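Local atomic coordinates of condensin complex subunit 3 (Schizosaccharomyces pombe, PDB entry 5OQR), a protein that serves as a regulatory HEAT-repeat subunit of condensin, the complex that converts interphase chromatin into mitotic-like condensed chromosomes. Residues R138-E150 against D170-E184. Sequence-based numbering, arbitrary orientation.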
loop_
_atom_site.group_PDB
_atom_site.type_symbol
_atom_site.label_atom_id
_atom_site.label_comp_id
_atom_site.label_asym_id
_atom_site.label_seq_id
_atom_site.Cartn_x
_atom_site.Cartn_y
_atom_site.Cartn_z
ATOM N N ARG A 138 9.272 -19.898 19.679
ATOM C CA ARG A 138 8.339 -18.801 19.913
ATOM C C ARG A 138 6.948 -19.149 19.402
ATOM O O ARG A 138 5.945 -18.928 20.091
ATOM C CB ARG A 138 8.854 -17.532 19.239
ATOM C CG ARG A 138 10.041 -16.895 19.937
ATOM C CD ARG A 138 10.561 -15.716 19.138
ATOM N NE ARG A 138 11.509 -16.140 18.110
ATOM C CZ ARG A 138 11.775 -15.461 16.999
ATOM N NH1 ARG A 138 11.154 -14.317 16.744
ATOM N NH2 ARG A 138 12.659 -15.934 16.130
ATOM N N LEU A 139 6.869 -19.693 18.187
ATOM C CA LEU A 139 5.584 -20.060 17.606
ATOM C C LEU A 139 4.771 -20.907 18.577
ATOM O O LEU A 139 3.651 -20.548 18.951
ATOM C CB LEU A 139 5.810 -20.808 16.288
ATOM C CG LEU A 139 4.658 -20.825 15.277
ATOM C CD1 LEU A 139 5.120 -21.485 13.989
ATOM C CD2 LEU A 139 3.420 -21.529 15.818
ATOM N N GLU A 140 5.326 -22.043 18.999
ATOM C CA GLU A 140 4.604 -22.932 19.899
ATOM C C GLU A 140 4.464 -22.350 21.299
ATOM O O GLU A 140 3.567 -22.763 22.040
ATOM C CB GLU A 140 5.310 -24.286 19.968
ATOM C CG GLU A 140 5.409 -24.998 18.634
ATOM C CD GLU A 140 4.056 -25.400 18.086
ATOM O OE1 GLU A 140 3.064 -25.332 18.840
ATOM O OE2 GLU A 140 3.985 -25.783 16.899
ATOM N N ALA A 141 5.324 -21.403 21.676
ATOM C CA ALA A 141 5.268 -20.854 23.026
ATOM C C ALA A 141 4.054 -19.954 23.207
ATOM O O ALA A 141 3.359 -20.039 24.225
ATOM C CB ALA A 141 6.555 -20.089 23.333
ATOM N N VAL A 142 3.781 -19.082 22.234
ATOM C CA VAL A 142 2.630 -18.192 22.349
ATOM C C VAL A 142 1.341 -19.002 22.362
ATOM O O VAL A 142 0.386 -18.667 23.072
ATOM C CB VAL A 142 2.635 -17.146 21.216
ATOM C CG1 VAL A 142 3.957 -16.383 21.201
ATOM C CG2 VAL A 142 2.378 -17.794 19.863
ATOM N N VAL A 143 1.296 -20.087 21.585
ATOM C CA VAL A 143 0.128 -20.962 21.603
ATOM C C VAL A 143 -0.055 -21.551 22.994
ATOM O O VAL A 143 -1.164 -21.569 23.542
ATOM C CB VAL A 143 0.264 -22.066 20.537
ATOM C CG1 VAL A 143 -0.994 -22.926 20.496
ATOM C CG2 VAL A 143 0.531 -21.461 19.166
ATOM N N ALA A 144 1.034 -22.040 23.589
ATOM C CA ALA A 144 0.968 -22.549 24.954
ATOM C C ALA A 144 0.597 -21.440 25.927
ATOM O O ALA A 144 -0.318 -21.590 26.746
ATOM C CB ALA A 144 2.308 -23.177 25.344
ATOM N N LEU A 145 1.300 -20.310 25.847
ATOM C CA LEU A 145 1.062 -19.222 26.786
ATOM C C LEU A 145 -0.345 -18.658 26.630
ATOM O O LEU A 145 -0.996 -18.309 27.622
ATOM C CB LEU A 145 2.114 -18.133 26.579
ATOM C CG LEU A 145 2.417 -17.256 27.793
ATOM C CD1 LEU A 145 3.787 -16.628 27.653
ATOM C CD2 LEU A 145 1.373 -16.184 27.964
ATOM N N SER A 146 -0.840 -18.576 25.393
ATOM C CA SER A 146 -2.176 -18.047 25.151
ATOM C C SER A 146 -3.264 -18.848 25.854
ATOM O O SER A 146 -4.418 -18.409 25.869
ATOM C CB SER A 146 -2.462 -18.013 23.647
ATOM O OG SER A 146 -2.463 -19.318 23.099
ATOM N N ARG A 147 -2.935 -20.006 26.423
ATOM C CA ARG A 147 -3.909 -20.782 27.178
ATOM C C ARG A 147 -4.076 -20.292 28.610
ATOM O O ARG A 147 -4.960 -20.788 29.316
ATOM C CB ARG A 147 -3.499 -22.256 27.181
ATOM C CG ARG A 147 -3.545 -22.903 25.809
ATOM C CD ARG A 147 -4.977 -23.157 25.363
ATOM N NE ARG A 147 -5.070 -23.407 23.927
ATOM C CZ ARG A 147 -5.337 -22.481 23.008
ATOM N NH1 ARG A 147 -5.547 -21.218 23.357
ATOM N NH2 ARG A 147 -5.397 -22.821 21.728
ATOM N N LEU A 148 -3.256 -19.337 29.051
ATOM C CA LEU A 148 -3.352 -18.765 30.389
ATOM C C LEU A 148 -3.657 -17.273 30.334
ATOM O O LEU A 148 -3.243 -16.512 31.212
ATOM C CB LEU A 148 -2.064 -19.017 31.172
ATOM C CG LEU A 148 -1.631 -20.477 31.321
ATOM C CD1 LEU A 148 -0.311 -20.560 32.072
ATOM C CD2 LEU A 148 -2.697 -21.297 32.030
ATOM N N GLN A 149 -4.383 -16.839 29.308
ATOM C CA GLN A 149 -4.701 -15.425 29.163
ATOM C C GLN A 149 -5.688 -14.987 30.237
ATOM O O GLN A 149 -6.663 -15.685 30.530
ATOM C CB GLN A 149 -5.275 -15.151 27.775
ATOM C CG GLN A 149 -4.254 -15.280 26.654
ATOM C CD GLN A 149 -4.802 -14.874 25.297
ATOM O OE1 GLN A 149 -4.088 -14.295 24.480
ATOM N NE2 GLN A 149 -6.071 -15.179 25.048
ATOM N N GLU A 150 -5.432 -13.814 30.812
ATOM C CA GLU A 150 -6.242 -13.278 31.902
ATOM C C GLU A 150 -6.624 -14.362 32.904
ATOM O O GLU A 150 -5.763 -14.918 33.589
ATOM C CB GLU A 150 -7.504 -12.605 31.354
ATOM C CG GLU A 150 -7.276 -11.184 30.829
ATOM C CD GLU A 150 -8.272 -10.168 31.375
ATOM O OE1 GLU A 150 -9.185 -10.560 32.132
ATOM O OE2 GLU A 150 -8.139 -8.969 31.044
ATOM N N ASP A 170 7.764 -9.033 16.089
ATOM C CA ASP A 170 8.448 -10.290 15.821
ATOM C C ASP A 170 8.877 -10.342 14.356
ATOM O O ASP A 170 8.058 -10.066 13.468
ATOM C CB ASP A 170 7.544 -11.478 16.140
ATOM C CG ASP A 170 8.265 -12.804 16.008
ATOM O OD1 ASP A 170 8.572 -13.207 14.866
ATOM O OD2 ASP A 170 8.523 -13.446 17.047
ATOM N N PRO A 171 10.132 -10.695 14.057
ATOM C CA PRO A 171 10.573 -10.722 12.652
ATOM C C PRO A 171 10.050 -11.906 11.857
ATOM O O PRO A 171 10.196 -11.910 10.629
ATOM C CB PRO A 171 12.101 -10.772 12.767
ATOM C CG PRO A 171 12.350 -11.429 14.075
ATOM C CD PRO A 171 11.238 -10.986 14.984
ATOM N N SER A 172 9.460 -12.906 12.504
ATOM C CA SER A 172 8.959 -14.091 11.820
ATOM C C SER A 172 7.462 -13.953 11.578
ATOM O O SER A 172 6.706 -13.624 12.499
ATOM C CB SER A 172 9.249 -15.351 12.635
ATOM O OG SER A 172 8.660 -16.490 12.034
ATOM N N SER A 173 7.039 -14.209 10.340
ATOM C CA SER A 173 5.627 -14.079 9.997
ATOM C C SER A 173 4.794 -15.170 10.657
ATOM O O SER A 173 3.705 -14.898 11.176
ATOM C CB SER A 173 5.453 -14.113 8.480
ATOM O OG SER A 173 6.034 -15.277 7.923
ATOM N N GLU A 174 5.285 -16.412 10.646
ATOM C CA GLU A 174 4.535 -17.505 11.254
ATOM C C GLU A 174 4.284 -17.243 12.732
ATOM O O GLU A 174 3.222 -17.592 13.259
ATOM C CB GLU A 174 5.284 -18.824 11.070
ATOM C CG GLU A 174 5.367 -19.291 9.629
ATOM C CD GLU A 174 6.058 -20.633 9.495
ATOM O OE1 GLU A 174 6.601 -21.128 10.505
ATOM O OE2 GLU A 174 6.057 -21.194 8.380
ATOM N N VAL A 175 5.249 -16.634 13.420
ATOM C CA VAL A 175 5.063 -16.319 14.831
ATOM C C VAL A 175 3.963 -15.279 14.992
ATOM O O VAL A 175 3.012 -15.471 15.757
ATOM C CB VAL A 175 6.384 -15.844 15.461
ATOM C CG1 VAL A 175 6.212 -15.634 16.961
ATOM C CG2 VAL A 175 7.497 -16.848 15.195
ATOM N N ARG A 176 4.074 -14.163 14.267
ATOM C CA ARG A 176 3.043 -13.133 14.320
ATOM C C ARG A 176 1.661 -13.729 14.082
ATOM O O ARG A 176 0.704 -13.414 14.798
ATOM C CB ARG A 176 3.338 -12.043 13.289
ATOM C CG ARG A 176 4.556 -11.200 13.611
ATOM C CD ARG A 176 4.586 -9.923 12.784
ATOM N NE ARG A 176 4.641 -10.185 11.349
ATOM C CZ ARG A 176 5.736 -10.561 10.696
ATOM N NH1 ARG A 176 5.692 -10.772 9.388
ATOM N NH2 ARG A 176 6.873 -10.742 11.350
ATOM N N ARG A 177 1.540 -14.599 13.078
ATOM C CA ARG A 177 0.242 -15.196 12.777
ATOM C C ARG A 177 -0.277 -16.009 13.954
ATOM O O ARG A 177 -1.474 -15.974 14.263
ATOM C CB ARG A 177 0.339 -16.067 11.525
ATOM C CG ARG A 177 -0.960 -16.783 11.197
ATOM C CD ARG A 177 -1.062 -17.171 9.732
ATOM N NE ARG A 177 -0.263 -18.349 9.400
ATOM C CZ ARG A 177 0.903 -18.338 8.762
ATOM N NH1 ARG A 177 1.451 -17.198 8.358
ATOM N NH2 ARG A 177 1.529 -19.482 8.516
ATOM N N SER A 178 0.606 -16.751 14.624
ATOM C CA SER A 178 0.182 -17.523 15.786
ATOM C C SER A 178 -0.339 -16.608 16.885
ATOM O O SER A 178 -1.372 -16.890 17.502
ATOM C CB SER A 178 1.341 -18.375 16.300
ATOM O OG SER A 178 0.913 -19.242 17.334
ATOM N N VAL A 179 0.366 -15.504 17.145
ATOM C CA VAL A 179 -0.124 -14.524 18.110
ATOM C C VAL A 179 -1.427 -13.919 17.613
ATOM O O VAL A 179 -2.369 -13.696 18.384
ATOM C CB VAL A 179 0.935 -13.433 18.361
ATOM C CG1 VAL A 179 0.530 -12.574 19.540
ATOM C CG2 VAL A 179 2.315 -14.035 18.601
ATOM N N LEU A 180 -1.501 -13.649 16.310
ATOM C CA LEU A 180 -2.687 -13.039 15.727
ATOM C C LEU A 180 -3.905 -13.942 15.853
ATOM O O LEU A 180 -5.039 -13.451 15.892
ATOM C CB LEU A 180 -2.410 -12.708 14.260
ATOM C CG LEU A 180 -3.522 -12.096 13.408
ATOM C CD1 LEU A 180 -4.179 -10.918 14.105
ATOM C CD2 LEU A 180 -2.939 -11.677 12.069
ATOM N N LEU A 181 -3.697 -15.255 15.929
ATOM C CA LEU A 181 -4.794 -16.212 15.913
ATOM C C LEU A 181 -5.267 -16.628 17.300
ATOM O O LEU A 181 -6.310 -17.284 17.404
ATOM C CB LEU A 181 -4.383 -17.463 15.131
ATOM C CG LEU A 181 -4.704 -17.458 13.637
ATOM C CD1 LEU A 181 -3.970 -18.585 12.934
ATOM C CD2 LEU A 181 -6.203 -17.585 13.417
ATOM N N ASN A 182 -4.541 -16.273 18.360
ATOM C CA ASN A 182 -4.891 -16.711 19.704
ATOM C C ASN A 182 -4.995 -15.585 20.719
ATOM O O ASN A 182 -5.389 -15.849 21.859
ATOM C CB ASN A 182 -3.864 -17.736 20.212
ATOM C CG ASN A 182 -3.694 -18.905 19.265
ATOM O OD1 ASN A 182 -4.348 -19.937 19.409
ATOM N ND2 ASN A 182 -2.813 -18.746 18.284
ATOM N N ILE A 183 -4.667 -14.346 20.350
ATOM C CA ILE A 183 -4.763 -13.246 21.302
ATOM C C ILE A 183 -6.226 -12.870 21.520
ATOM O O ILE A 183 -7.097 -13.104 20.674
ATOM C CB ILE A 183 -3.940 -12.041 20.818
ATOM C CG1 ILE A 183 -3.972 -10.921 21.857
ATOM C CG2 ILE A 183 -4.466 -11.535 19.477
ATOM C CD1 ILE A 183 -2.834 -9.938 21.722
ATOM N N GLU A 184 -6.499 -12.281 22.683
ATOM C CA GLU A 184 -7.854 -11.856 23.000
ATOM C C GLU A 184 -8.256 -10.682 22.116
ATOM O O GLU A 184 -7.426 -9.864 21.711
ATOM C CB GLU A 184 -7.976 -11.470 24.478
ATOM C CG GLU A 184 -7.672 -10.004 24.802
ATOM C CD GLU A 184 -7.908 -9.669 26.261
ATOM O OE1 GLU A 184 -6.925 -9.629 27.035
ATOM O OE2 GLU A 184 -9.083 -9.457 26.634
#
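Helices 138-145 and 173-182 run side by side in the same direction, their axes 8.7 Å apart at the closest and inclined by 9°, with L139 level with V175 and V142 with V179. S178 projects into the seam among L139, V142 and V143. Its hydroxyl, set opposite the backbone N (chi1 -174°), donates a weak 3.4 Å hydrogen bond from S178 OG to L139 O, while the CG2 methyls of V142 and V143 lie next to S178 OG. L139 divides its two methyls between successive turns of the other helix, CD2 against S178 and CD1 3.8 Å from E174 OE1. V142 CG1 meets V179 CG2 at 3.9 Å, the two side chains crossing at about a right angle. The segments belong to HEAT repeats 3 and 4, and this near-parallel packing of helices from consecutive repeats is how such a solenoid is built; helix 158-169 packs against both segments, L163 touching V179 and Q149. At the N-terminal end the R138 guanidinium takes D170 at its edge through a salt bridge, NH1 to OD2 2.8 Å, weak as a hydrogen bond, the two planes 25° apart. The other carboxylate oxygen, D170 OD1, closes an Asx turn by accepting from S172 N. Toward the C-terminal ends N182 lays CB against S146, and the Q149 amide, on a chain extended beyond CG, lies alongside the backbone from N182 O to E184 N, while the E184 carboxylate pairs with R160.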